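Local coordinates for protein Rho guanine nucleotide exchange factor 12 (Homo sapiens, PDB 1TXD) that acts as a guanine nucleotide exchange factor for the GTPase RhoA, here represented by its DH and PH domains, at residues A[44-49]-A[70-75]; A[90-95]-A[102-107]; A[112-117]-A[201-206]; A[221-226]-A[258-263]. The protein carries 1 engineered substitution. All coordinates share one frame; numbering follows the deposited sequence.

Contact 1 of 4, residues A[44-49]-A[70-75]; sequences KVLDQV and SNLEDI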
loop_
_atom_site.group_PDB
_atom_site.type_symbol
_atom_site.label_atom_id
_atom_site.label_comp_id
_atom_site.label_asym_id
_atom_site.label_seq_id
_atom_site.Cartn_x
_atom_site.Cartn_y
_atom_site.Cartn_z
ATOM N N LYS A 44 -0.083 12.417 -16.321
ATOM C CA LYS A 44 -1.010 12.940 -17.363
ATOM C C LYS A 44 -1.568 11.826 -18.281
ATOM O O LYS A 44 -2.679 11.990 -18.775
ATOM C CB LYS A 44 -0.392 14.035 -18.190
ATOM C CG LYS A 44 0.062 15.268 -17.428
ATOM C CD LYS A 44 0.341 16.440 -18.412
ATOM C CE LYS A 44 0.397 17.787 -17.712
ATOM N NZ LYS A 44 1.314 18.729 -18.377
ATOM N N VAL A 45 -0.856 10.697 -18.449
ATOM C CA VAL A 45 -1.408 9.512 -19.126
ATOM C C VAL A 45 -2.556 8.912 -18.320
ATOM O O VAL A 45 -3.607 8.751 -18.890
ATOM C CB VAL A 45 -0.364 8.379 -19.466
ATOM C CG1 VAL A 45 -1.056 7.106 -20.082
ATOM C CG2 VAL A 45 0.672 8.860 -20.380
ATOM N N LEU A 46 -2.365 8.525 -17.036
ATOM C CA LEU A 46 -3.490 8.104 -16.207
ATOM C C LEU A 46 -4.649 9.053 -16.396
ATOM O O LEU A 46 -5.807 8.627 -16.582
ATOM C CB LEU A 46 -3.189 8.137 -14.739
ATOM C CG LEU A 46 -2.429 6.866 -14.320
ATOM C CD1 LEU A 46 -2.151 6.988 -12.909
ATOM C CD2 LEU A 46 -3.374 5.673 -14.599
ATOM N N ASP A 47 -4.357 10.293 -16.151
ATOM C CA ASP A 47 -5.424 11.340 -16.200
ATOM C C ASP A 47 -6.073 11.410 -17.538
ATOM O O ASP A 47 -7.310 11.490 -17.614
ATOM C CB ASP A 47 -4.904 12.725 -15.727
ATOM C CG ASP A 47 -5.950 13.779 -15.755
ATOM O OD1 ASP A 47 -5.785 14.700 -16.579
ATOM O OD2 ASP A 47 -7.014 13.732 -15.092
ATOM N N GLN A 48 -5.310 11.462 -18.602
ATOM C CA GLN A 48 -5.936 11.898 -19.883
ATOM C C GLN A 48 -6.517 10.694 -20.634
ATOM O O GLN A 48 -7.608 10.776 -21.214
ATOM C CB GLN A 48 -4.970 12.676 -20.772
ATOM C CG GLN A 48 -4.739 14.161 -20.351
ATOM C CD GLN A 48 -6.026 14.980 -20.297
ATOM O OE1 GLN A 48 -6.645 15.243 -21.336
ATOM N NE2 GLN A 48 -6.421 15.408 -19.098
ATOM N N VAL A 49 -5.826 9.554 -20.539
ATOM C CA VAL A 49 -6.231 8.379 -21.304
ATOM C C VAL A 49 -7.365 7.632 -20.584
ATOM O O VAL A 49 -8.285 7.185 -21.263
ATOM C CB VAL A 49 -5.046 7.447 -21.631
ATOM C CG1 VAL A 49 -5.526 6.179 -22.322
ATOM C CG2 VAL A 49 -4.042 8.175 -22.503
ATOM N N SER A 70 -9.297 7.724 -6.897
ATOM C CA SER A 70 -9.156 8.487 -5.651
ATOM C C SER A 70 -8.687 9.882 -5.916
ATOM O O SER A 70 -9.370 10.725 -6.631
ATOM C CB SER A 70 -8.302 7.687 -4.641
ATOM O OG SER A 70 -6.922 7.503 -5.090
ATOM N N ASN A 71 -7.527 10.184 -5.368
ATOM C CA ASN A 71 -6.972 11.545 -5.393
ATOM C C ASN A 71 -5.910 11.703 -6.456
ATOM O O ASN A 71 -5.027 12.483 -6.281
ATOM C CB ASN A 71 -6.423 11.951 -4.037
ATOM C CG ASN A 71 -5.176 11.209 -3.686
ATOM O OD1 ASN A 71 -4.951 10.135 -4.202
ATOM N ND2 ASN A 71 -4.289 11.838 -2.921
ATOM N N LEU A 72 -6.053 10.993 -7.579
ATOM C CA LEU A 72 -5.272 11.252 -8.787
ATOM C C LEU A 72 -5.143 12.770 -9.146
ATOM O O LEU A 72 -4.052 13.255 -9.443
ATOM C CB LEU A 72 -5.871 10.564 -10.058
ATOM C CG LEU A 72 -5.008 10.790 -11.308
ATOM C CD1 LEU A 72 -3.557 10.253 -11.108
ATOM C CD2 LEU A 72 -5.649 10.053 -12.499
ATOM N N GLU A 73 -6.227 13.484 -9.066
ATOM C CA GLU A 73 -6.243 14.941 -9.383
ATOM C C GLU A 73 -5.179 15.703 -8.496
ATOM O O GLU A 73 -4.433 16.536 -8.986
ATOM C CB GLU A 73 -7.621 15.479 -9.091
ATOM C CG GLU A 73 -7.993 16.887 -9.557
ATOM C CD GLU A 73 -9.404 17.271 -9.075
ATOM O OE1 GLU A 73 -9.608 18.333 -8.441
ATOM O OE2 GLU A 73 -10.366 16.504 -9.316
ATOM N N ASP A 74 -5.075 15.347 -7.216
ATOM C CA ASP A 74 -4.152 16.079 -6.336
ATOM C C ASP A 74 -2.730 15.601 -6.492
ATOM O O ASP A 74 -1.811 16.372 -6.365
ATOM C CB ASP A 74 -4.521 16.013 -4.857
ATOM C CG ASP A 74 -5.963 16.240 -4.578
ATOM O OD1 ASP A 74 -6.727 17.132 -5.199
ATOM O OD2 ASP A 74 -6.410 15.579 -3.636
ATOM N N ILE A 75 -2.496 14.340 -6.756
ATOM C CA ILE A 75 -1.084 13.940 -6.928
ATOM C C ILE A 75 -0.612 14.512 -8.257
ATOM O O ILE A 75 0.519 14.945 -8.396
ATOM C CB ILE A 75 -0.768 12.435 -6.801
ATOM C CG1 ILE A 75 -1.709 11.604 -7.593
ATOM C CG2 ILE A 75 -0.767 11.926 -5.275
ATOM C CD1 ILE A 75 -1.064 10.350 -8.002
#
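Leu-72 and Leu-46 make the tight part of this contact. Leu-72 sends its side chain toward helix 20-57, and both of its methyl groups touch there. Leu-72 CD2 lies 3.8 Å from Leu-46 CB. CD1 of Leu-72 is a little further off, 4.0 Å from Leu-46 CD1, where the two branched ends meet. The side chains cross at a slant rather than lying alongside each other. With CG anti to the backbone N (chi1 -177°), both methyl groups of Leu-72 come to lie against helix 20-57. Leu-72 CD2 also rests 3.9 Å from the backbone N of Asp-47, where the CA atoms of Asp-47 and Leu-72 come within 7.4 Å. Between the two segments there is van der Waals packing and no polar bond.

The polar side is looser. Of the Asp-47 side chain, CB comes nearest, 4.3 Å from Leu-72 CD2. Its carboxylate is occupied along its own helix. Gln-48 NE2 donates to Asp-47 OD1 over 2.7 Å, approaching from above the carboxylate plane, and OD2 takes a bond from Gln-52. Exposed Gln-48 and Glu-73 mark the solvent side.

The contact joins helix 20-57 to the first turn of helix 72-90, inside the all-helical DH domain. Leu-46 also packs on Leu-163 and Ile-166 of helix 163-166. On helix 72-90, Ile-75 packs on Phe-124 of helix 112-126.

Contact 2 of 4, residues A[90-95]-A[102-107]; sequences RKRNET and GEDLLT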
loop_
_atom_site.group_PDB
_atom_site.type_symbol
_atom_site.label_atom_id
_atom_site.label_comp_id
_atom_site.label_asym_id
_atom_site.label_seq_id
_atom_site.Cartn_x
_atom_site.Cartn_y
_atom_site.Cartn_z
ATOM N N ARG A 90 16.079 26.507 -12.522
ATOM C CA ARG A 90 16.972 26.617 -13.690
ATOM C C ARG A 90 16.939 27.977 -14.358
ATOM O O ARG A 90 17.932 28.425 -14.908
ATOM C CB ARG A 90 16.549 25.635 -14.766
ATOM C CG ARG A 90 16.771 24.213 -14.447
ATOM C CD ARG A 90 17.174 23.416 -15.672
ATOM N NE ARG A 90 17.485 22.043 -15.307
ATOM C CZ ARG A 90 16.865 20.975 -15.782
ATOM N NH1 ARG A 90 15.888 21.083 -16.676
ATOM N NH2 ARG A 90 17.229 19.778 -15.358
ATOM N N LYS A 91 15.763 28.586 -14.342
ATOM C CA LYS A 91 15.481 29.861 -14.983
ATOM C C LYS A 91 16.158 31.009 -14.222
ATOM O O LYS A 91 16.097 32.161 -14.649
ATOM C CB LYS A 91 13.947 30.022 -15.000
ATOM C CG LYS A 91 13.317 31.334 -15.480
ATOM C CD LYS A 91 11.827 31.402 -15.043
ATOM C CE LYS A 91 10.918 30.419 -15.815
ATOM N NZ LYS A 91 10.631 29.111 -15.093
ATOM N N ARG A 92 16.794 30.698 -13.090
ATOM C CA ARG A 92 17.427 31.715 -12.239
ATOM C C ARG A 92 18.677 32.344 -12.863
ATOM O O ARG A 92 18.980 33.505 -12.580
ATOM C CB ARG A 92 17.752 31.130 -10.857
ATOM C CG ARG A 92 16.519 30.809 -10.063
ATOM C CD ARG A 92 16.683 30.840 -8.572
ATOM N NE ARG A 92 17.420 29.681 -8.076
ATOM C CZ ARG A 92 17.073 28.924 -7.033
ATOM N NH1 ARG A 92 15.969 29.149 -6.334
ATOM N NH2 ARG A 92 17.854 27.923 -6.678
ATOM N N ASN A 93 19.379 31.596 -13.716
ATOM C CA ASN A 93 20.491 32.142 -14.514
ATOM C C ASN A 93 20.588 31.540 -15.931
ATOM O O ASN A 93 20.283 30.355 -16.141
ATOM C CB ASN A 93 21.823 31.984 -13.763
ATOM C CG ASN A 93 22.157 30.530 -13.451
ATOM O OD1 ASN A 93 21.551 29.610 -13.995
ATOM N ND2 ASN A 93 23.139 30.322 -12.578
ATOM N N GLU A 94 21.018 32.354 -16.895
ATOM C CA GLU A 94 21.113 31.911 -18.289
ATOM C C GLU A 94 22.187 30.828 -18.510
ATOM O O GLU A 94 22.151 30.127 -19.537
ATOM C CB GLU A 94 21.363 33.100 -19.246
ATOM C CG GLU A 94 21.817 32.701 -20.661
ATOM C CD GLU A 94 21.621 33.786 -21.710
ATOM O OE1 GLU A 94 22.416 34.754 -21.729
ATOM O OE2 GLU A 94 20.681 33.649 -22.534
ATOM N N THR A 95 23.130 30.688 -17.575
ATOM C CA THR A 95 24.185 29.658 -17.695
ATOM C C THR A 95 23.663 28.209 -17.808
ATOM O O THR A 95 24.382 27.335 -18.310
ATOM C CB THR A 95 25.192 29.739 -16.511
ATOM O OG1 THR A 95 24.518 30.133 -15.303
ATOM C CG2 THR A 95 26.231 30.837 -16.745
ATOM N N GLY A 102 19.925 23.225 -1.792
ATOM C CA GLY A 102 19.507 22.646 -0.530
ATOM C C GLY A 102 18.214 23.269 -0.041
ATOM O O GLY A 102 17.304 22.565 0.387
ATOM N N GLU A 103 18.122 24.591 -0.133
ATOM C CA GLU A 103 17.010 25.309 0.445
ATOM C C GLU A 103 15.727 24.995 -0.313
ATOM O O GLU A 103 14.662 24.888 0.285
ATOM C CB GLU A 103 17.291 26.825 0.461
ATOM C CG GLU A 103 16.496 27.590 1.508
ATOM C CD GLU A 103 16.819 27.170 2.941
ATOM O OE1 GLU A 103 18.006 27.283 3.352
ATOM O OE2 GLU A 103 15.889 26.740 3.661
ATOM N N ASP A 104 15.847 24.830 -1.627
ATOM C CA ASP A 104 14.705 24.452 -2.454
ATOM C C ASP A 104 14.233 23.046 -2.084
ATOM O O ASP A 104 13.075 22.820 -1.899
ATOM C CB ASP A 104 15.049 24.527 -3.933
ATOM C CG ASP A 104 15.620 25.847 -4.308
ATOM O OD1 ASP A 104 14.943 26.871 -4.085
ATOM O OD2 ASP A 104 16.761 25.954 -4.798
ATOM N N LEU A 105 15.171 22.134 -1.925
ATOM C CA LEU A 105 14.864 20.779 -1.507
ATOM C C LEU A 105 14.181 20.742 -0.157
ATOM O O LEU A 105 13.294 19.922 0.074
ATOM C CB LEU A 105 16.136 19.950 -1.468
ATOM C CG LEU A 105 16.848 19.764 -2.807
ATOM C CD1 LEU A 105 18.095 19.010 -2.535
ATOM C CD2 LEU A 105 16.006 19.013 -3.802
ATOM N N LEU A 106 14.565 21.656 0.717
ATOM C CA LEU A 106 13.923 21.790 2.006
ATOM C C LEU A 106 12.501 22.366 1.915
ATOM O O LEU A 106 11.634 21.963 2.672
ATOM C CB LEU A 106 14.797 22.625 2.964
ATOM C CG LEU A 106 15.962 21.828 3.565
ATOM C CD1 LEU A 106 16.786 22.684 4.593
ATOM C CD2 LEU A 106 15.499 20.509 4.209
ATOM N N THR A 107 12.269 23.295 0.999
ATOM C CA THR A 107 10.914 23.773 0.687
ATOM C C THR A 107 9.995 22.688 0.076
ATOM O O THR A 107 8.781 22.642 0.378
ATOM C CB THR A 107 11.024 24.997 -0.263
ATOM O OG1 THR A 107 11.715 26.049 0.419
ATOM C CG2 THR A 107 9.669 25.613 -0.532
#
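The guanidinium of Arg-92 and the carboxylate of Asp-104 meet at their edges, and neither group stacks on a face of the other. Both carboxylate oxygens lie at the guanidinium edge, close to its plane. The two planes are turned 36° apart, so the pairing is twisted rather than flat. NH2 and NH1 of Arg-92 face OD2 and OD1 of Asp-104, which gives a two-pronged salt bridge with unequal arms.

The stronger arm runs from Arg-92 NH2 to Asp-104 OD2 over 2.9 Å. It is fairly straight, with an angle of 162° at the hydrogen. The donor comes to the syn side of OD2, somewhat out of the carboxylate plane. The second arm, from Arg-92 NH1 to Asp-104 OD1, is a weak bond of 3.4 Å. With the NH1 arm weak, the NH2 bond probably does most to fix the guanidinium.

The side chains arrive from opposite directions. Arg-92 bends at its third torsion (chi3 -74°), which brings the guanidinium up to the carboxylate of Asp-104. Its backbone sits in a type I beta turn from Arg-90 to Asn-93. The pair is at the surface, where solvent probably weakens the attraction between the charges.

The salt bridge ties the loop that follows helix 72-90 to the first turn of helix 102-109, across a short connection without helix or strand. Helix 102-109 lies against helix 191-230, through Leu-105 on Ala-200 and a salt bridge from Glu-103 to Lys-196. Leu-105 also touches Leu-32 of helix 20-57.

Contact 3 of 4, residues A[112-117]-A[201-206]; sequences PGEEKL and ADHCRQ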
loop_
_atom_site.group_PDB
_atom_site.type_symbol
_atom_site.label_atom_id
_atom_site.label_comp_id
_atom_site.label_asym_id
_atom_site.label_seq_id
_atom_site.Cartn_x
_atom_site.Cartn_y
_atom_site.Cartn_z
ATOM N N PRO A 112 5.579 22.292 5.195
ATOM C CA PRO A 112 4.324 22.122 4.449
ATOM C C PRO A 112 4.468 21.312 3.186
ATOM O O PRO A 112 3.503 20.664 2.816
ATOM C CB PRO A 112 3.899 23.554 4.135
ATOM C CG PRO A 112 4.498 24.346 5.277
ATOM C CD PRO A 112 5.879 23.724 5.430
ATOM N N GLY A 113 5.640 21.329 2.558
ATOM C CA GLY A 113 5.911 20.545 1.376
ATOM C C GLY A 113 5.915 19.063 1.674
ATOM O O GLY A 113 5.287 18.308 0.937
ATOM N N GLU A 114 6.576 18.659 2.761
ATOM C CA GLU A 114 6.492 17.288 3.283
ATOM C C GLU A 114 5.052 16.861 3.620
ATOM O O GLU A 114 4.606 15.794 3.193
ATOM C CB GLU A 114 7.397 17.114 4.503
ATOM C CG GLU A 114 7.131 15.818 5.232
ATOM C CD GLU A 114 8.142 15.510 6.310
ATOM O OE1 GLU A 114 8.892 16.389 6.676
ATOM O OE2 GLU A 114 8.177 14.368 6.793
ATOM N N GLU A 115 4.301 17.685 4.358
ATOM C CA GLU A 115 2.928 17.307 4.751
ATOM C C GLU A 115 2.023 17.114 3.545
ATOM O O GLU A 115 1.231 16.202 3.505
ATOM C CB GLU A 115 2.293 18.353 5.688
ATOM C CG GLU A 115 3.118 18.659 6.931
ATOM C CD GLU A 115 2.974 17.595 8.005
ATOM O OE1 GLU A 115 2.056 16.744 7.916
ATOM O OE2 GLU A 115 3.772 17.620 8.957
ATOM N N LYS A 116 2.109 18.001 2.579
ATOM C CA LYS A 116 1.282 17.899 1.423
ATOM C C LYS A 116 1.626 16.600 0.622
ATOM O O LYS A 116 0.742 15.891 0.273
ATOM C CB LYS A 116 1.416 19.148 0.570
ATOM C CG LYS A 116 0.649 19.045 -0.733
ATOM C CD LYS A 116 0.572 20.414 -1.455
ATOM C CE LYS A 116 -0.494 20.432 -2.576
ATOM N NZ LYS A 116 -1.811 21.096 -2.117
ATOM N N LEU A 117 2.902 16.301 0.393
ATOM C CA LEU A 117 3.298 15.150 -0.387
ATOM C C LEU A 117 2.987 13.890 0.337
ATOM O O LEU A 117 2.402 13.032 -0.260
ATOM C CB LEU A 117 4.800 15.195 -0.783
ATOM C CG LEU A 117 5.450 14.029 -1.496
ATOM C CD1 LEU A 117 4.645 13.699 -2.708
ATOM C CD2 LEU A 117 6.935 14.325 -1.882
ATOM N N ALA A 201 16.920 14.802 2.182
ATOM C CA ALA A 201 16.961 13.379 1.869
ATOM C C ALA A 201 16.333 12.558 2.991
ATOM O O ALA A 201 15.560 11.655 2.702
ATOM C CB ALA A 201 18.411 12.910 1.605
ATOM N N ASP A 202 16.672 12.866 4.256
ATOM C CA ASP A 202 16.082 12.167 5.401
ATOM C C ASP A 202 14.577 12.397 5.531
ATOM O O ASP A 202 13.854 11.465 5.834
ATOM C CB ASP A 202 16.739 12.551 6.728
ATOM C CG ASP A 202 18.119 12.000 6.870
ATOM O OD1 ASP A 202 18.532 11.140 6.049
ATOM O OD2 ASP A 202 18.878 12.386 7.780
ATOM N N HIS A 203 14.125 13.629 5.319
ATOM C CA HIS A 203 12.691 13.902 5.193
ATOM C C HIS A 203 12.075 13.027 4.101
ATOM O O HIS A 203 11.021 12.432 4.321
ATOM C CB HIS A 203 12.406 15.378 4.924
ATOM C CG HIS A 203 12.524 16.256 6.137
ATOM N ND1 HIS A 203 11.624 16.219 7.185
ATOM C CD2 HIS A 203 13.419 17.228 6.451
ATOM C CE1 HIS A 203 11.978 17.105 8.103
ATOM N NE2 HIS A 203 13.059 17.737 7.680
ATOM N N CYS A 204 12.720 12.898 2.941
ATOM C CA CYS A 204 12.115 12.076 1.875
ATOM C C CYS A 204 11.956 10.645 2.390
ATOM O O CYS A 204 10.959 9.985 2.143
ATOM C CB CYS A 204 12.918 12.105 0.583
ATOM S SG CYS A 204 12.731 13.619 -0.334
ATOM N N ARG A 205 12.932 10.197 3.152
ATOM C CA ARG A 205 12.856 8.890 3.788
ATOM C C ARG A 205 11.710 8.809 4.778
ATOM O O ARG A 205 10.997 7.833 4.768
ATOM C CB ARG A 205 14.184 8.533 4.464
ATOM C CG ARG A 205 14.919 7.411 3.748
ATOM C CD ARG A 205 16.307 7.122 4.284
ATOM N NE ARG A 205 17.185 7.214 3.135
ATOM C CZ ARG A 205 18.112 8.136 2.940
ATOM N NH1 ARG A 205 18.401 9.075 3.842
ATOM N NH2 ARG A 205 18.771 8.094 1.819
ATOM N N GLN A 206 11.532 9.831 5.621
ATOM C CA GLN A 206 10.359 9.917 6.515
ATOM C C GLN A 206 9.026 9.837 5.748
ATOM O O GLN A 206 8.139 9.137 6.159
ATOM C CB GLN A 206 10.359 11.228 7.308
ATOM C CG GLN A 206 11.153 11.229 8.621
ATOM C CD GLN A 206 10.984 12.551 9.388
ATOM O OE1 GLN A 206 11.978 13.146 9.817
ATOM N NE2 GLN A 206 9.733 13.032 9.510
#
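Glu-114 reaches His-203 and Gln-206 from the first turn of helix 112-126. That turn starts at Pro-112, whose O accepts a hydrogen bond from the backbone N of Lys-116 (3.0 Å). Gly-113 O likewise accepts one from Leu-117 N.

Glu-114 carries the contact. Its CG is anti to the backbone N (chi1 168°) and the chain stays extended, so the carboxylate is carried across to helix 191-230. Its OE1 accepts a weak hydrogen bond from His-203 ND1 at 2.8 Å. The bond is short but strongly bent, with 119° at the hydrogen. The carboxylate and ring planes stand 76° apart, and OE1 approaches the ring obliquely. The other oxygen, OE2, lies 3.4 Å from Gln-206 NE2, but the angle is too poor for a hydrogen bond. One turn of helix 191-230 thus presents two polar side chains to one buried carboxylate. His-203 NE2 also has a weak hydrogen bond with Lys-199 NZ, which is more consistent with a neutral ring protonated on ND1.

Further along, Leu-117 also points toward helix 191-230, but it packs on Ile-207, just beyond the segment.

Here helix 112-126 lies beside helix 191-230 in the DH bundle. The CA atoms of Glu-114 and His-203 are 7.3 Å apart. Leu-117 also touches Phe-109 of helix 102-109 and Leu-78 of helix 72-90. From helix 191-230, Cys-204 packs on Tyr-177 and Leu-181 of helix 169-186.

Contact 4 of 4, residues A[221-226]-A[258-263]; sequences KQRLED and IHEGPL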
loop_
_atom_site.group_PDB
_atom_site.type_symbol
_atom_site.label_atom_id
_atom_site.label_comp_id
_atom_site.label_asym_id
_atom_site.label_seq_id
_atom_site.Cartn_x
_atom_site.Cartn_y
_atom_site.Cartn_z
ATOM N N LYS A 221 -6.509 -4.267 5.343
ATOM C CA LYS A 221 -7.958 -4.054 5.268
ATOM C C LYS A 221 -8.584 -4.587 3.990
ATOM O O LYS A 221 -9.736 -5.013 4.011
ATOM C CB LYS A 221 -8.345 -2.559 5.364
ATOM C CG LYS A 221 -8.042 -1.956 6.741
ATOM C CD LYS A 221 -8.130 -0.415 6.727
ATOM C CE LYS A 221 -7.343 0.203 7.882
ATOM N NZ LYS A 221 -8.124 1.275 8.567
ATOM N N GLN A 222 -7.870 -4.487 2.866
ATOM C CA GLN A 222 -8.429 -4.898 1.581
ATOM C C GLN A 222 -8.456 -6.447 1.514
ATOM O O GLN A 222 -9.355 -7.071 0.909
ATOM C CB GLN A 222 -7.657 -4.243 0.433
ATOM C CG GLN A 222 -8.318 -4.372 -0.962
ATOM C CD GLN A 222 -8.107 -5.772 -1.546
ATOM O OE1 GLN A 222 -6.982 -6.314 -1.484
ATOM N NE2 GLN A 222 -9.184 -6.398 -2.011
ATOM N N ARG A 223 -7.509 -7.086 2.197
ATOM C CA ARG A 223 -7.535 -8.541 2.292
ATOM C C ARG A 223 -8.789 -8.993 3.013
ATOM O O ARG A 223 -9.516 -9.858 2.546
ATOM C CB ARG A 223 -6.329 -9.044 3.032
ATOM C CG ARG A 223 -5.159 -9.341 2.141
ATOM C CD ARG A 223 -4.120 -10.218 2.856
ATOM N NE ARG A 223 -3.640 -9.561 4.080
ATOM C CZ ARG A 223 -2.550 -8.760 4.196
ATOM N NH1 ARG A 223 -1.772 -8.462 3.154
ATOM N NH2 ARG A 223 -2.228 -8.255 5.391
ATOM N N LEU A 224 -9.037 -8.378 4.159
ATOM C CA LEU A 224 -10.265 -8.602 4.906
ATOM C C LEU A 224 -11.490 -8.339 4.123
ATOM O O LEU A 224 -12.429 -9.127 4.166
ATOM C CB LEU A 224 -10.286 -7.716 6.153
ATOM C CG LEU A 224 -9.672 -8.348 7.396
ATOM C CD1 LEU A 224 -9.865 -7.394 8.568
ATOM C CD2 LEU A 224 -10.322 -9.689 7.685
ATOM N N GLU A 225 -11.505 -7.227 3.382
ATOM C CA GLU A 225 -12.710 -6.834 2.638
ATOM C C GLU A 225 -13.063 -7.911 1.608
ATOM O O GLU A 225 -14.232 -8.165 1.270
ATOM C CB GLU A 225 -12.420 -5.496 1.940
ATOM C CG GLU A 225 -13.603 -4.838 1.324
ATOM C CD GLU A 225 -13.248 -3.427 0.860
ATOM O OE1 GLU A 225 -13.036 -2.559 1.726
ATOM O OE2 GLU A 225 -13.173 -3.202 -0.362
ATOM N N ASP A 226 -12.002 -8.505 1.081
ATOM C CA ASP A 226 -12.059 -9.658 0.185
ATOM C C ASP A 226 -12.572 -10.879 0.936
ATOM O O ASP A 226 -13.446 -11.587 0.451
ATOM C CB ASP A 226 -10.651 -9.976 -0.364
ATOM C CG ASP A 226 -10.693 -10.978 -1.515
ATOM O OD1 ASP A 226 -11.328 -10.666 -2.563
ATOM O OD2 ASP A 226 -10.127 -12.094 -1.437
ATOM N N ILE A 258 -5.007 -9.614 12.576
ATOM C CA ILE A 258 -3.673 -9.704 13.156
ATOM C C ILE A 258 -2.882 -10.879 12.586
ATOM O O ILE A 258 -1.668 -10.777 12.394
ATOM C CB ILE A 258 -3.799 -9.801 14.688
ATOM C CG1 ILE A 258 -4.063 -8.402 15.259
ATOM C CG2 ILE A 258 -2.539 -10.438 15.343
ATOM C CD1 ILE A 258 -5.513 -7.974 15.216
ATOM N N HIS A 259 -3.564 -11.984 12.306
ATOM C CA HIS A 259 -2.910 -13.171 11.769
ATOM C C HIS A 259 -3.866 -14.013 10.918
ATOM O O HIS A 259 -5.082 -13.895 11.030
ATOM C CB HIS A 259 -2.330 -14.014 12.924
ATOM C CG HIS A 259 -1.233 -14.934 12.499
ATOM N ND1 HIS A 259 -1.473 -16.200 12.012
ATOM C CD2 HIS A 259 0.107 -14.760 12.448
ATOM C CE1 HIS A 259 -0.327 -16.771 11.689
ATOM N NE2 HIS A 259 0.649 -15.919 11.944
ATOM N N GLU A 260 -3.297 -14.852 10.063
ATOM C CA GLU A 260 -4.066 -15.823 9.297
ATOM C C GLU A 260 -3.203 -17.003 8.841
ATOM O O GLU A 260 -1.987 -16.870 8.650
ATOM C CB GLU A 260 -4.686 -15.155 8.066
ATOM C CG GLU A 260 -3.661 -14.770 7.012
ATOM C CD GLU A 260 -4.232 -13.903 5.919
ATOM O OE1 GLU A 260 -5.179 -14.344 5.244
ATOM O OE2 GLU A 260 -3.732 -12.781 5.741
ATOM N N GLY A 261 -3.834 -18.162 8.660
ATOM C CA GLY A 261 -3.149 -19.317 8.098
ATOM C C GLY A 261 -3.990 -20.578 7.971
ATOM O O GLY A 261 -5.143 -20.615 8.402
ATOM N N PRO A 262 -3.411 -21.616 7.373
ATOM C CA PRO A 262 -4.028 -22.948 7.385
ATOM C C PRO A 262 -3.859 -23.688 8.740
ATOM O O PRO A 262 -2.736 -24.053 9.115
ATOM C CB PRO A 262 -3.290 -23.700 6.263
ATOM C CG PRO A 262 -2.239 -22.764 5.732
ATOM C CD PRO A 262 -2.121 -21.612 6.664
ATOM N N LEU A 263 -4.967 -23.875 9.458
ATOM C CA LEU A 263 -5.032 -24.819 10.580
ATOM C C LEU A 263 -5.857 -26.046 10.185
ATOM O O LEU A 263 -6.568 -26.030 9.189
ATOM C CB LEU A 263 -5.656 -24.179 11.830
ATOM C CG LEU A 263 -5.020 -22.898 12.377
ATOM C CD1 LEU A 263 -5.797 -22.377 13.572
ATOM C CD2 LEU A 263 -3.558 -23.111 12.736
#
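Arg-223 on a helix and Glu-260 on a strand bridge these two segments. Residues 221-226 form regular helix, with Glu-225 N bonded to Lys-221 O over 2.9 Å. Residues 258-263 are part of strand 257-266, which pairs antiparallel with strand 275-280. The strand is not regular throughout. Ile-258 and His-259 both face Leu-279, a classic beta bulge placed just before Glu-260.

The side chains meet through one ion pair. Glu-260 OE2 lies 3.6 Å from Arg-223 NE, a long salt bridge. The oxygen sits well out of the guanidinium plane, so no N-H points at it and charge alone links the two. The carboxylate and guanidinium planes are 56° apart. OE2 is also 3.9 Å from Arg-223 CD, beside the bend in the arginine chain (chi3 -58°). Arg-223 NE is buried by this contact and has no hydrogen-bond partner in the model. Glu-260 holds its CG between the backbone N and the carbonyl carbon (chi1 70°), and the extended chain brings OE2 to Arg-223. Its firmer partner lies in its own sheet: OE1 accepts a hydrogen bond from Tyr-276 OH.

The contact is small and lies at the surface. It joins the C-terminal part of the long helix 191-230, which continues out of the DH bundle, to a strand of the PH beta sandwich. This is the tandem DH-PH arrangement of Rho exchange factors.

In the fold
Following the chain from the N terminus, the four contacts come in series, with no nesting or crossing. Contact 1 closes the connection from helix 20-57 through helix 62-69 to helix 72-90. Contact 2 closes the short loop between helix 72-90 and helix 102-109. Contact 3 spans the longest interval, 83 mostly helical residues, and brings helix 112-126 against helix 191-230. All three lie within the DH domain. Contact 4 uses the same long helix further on, with its centre 32 Å from that of contact 3, and ties it to the PH sheet. Helix 191-230 thus takes part in both the DH bundle and the DH-PH junction.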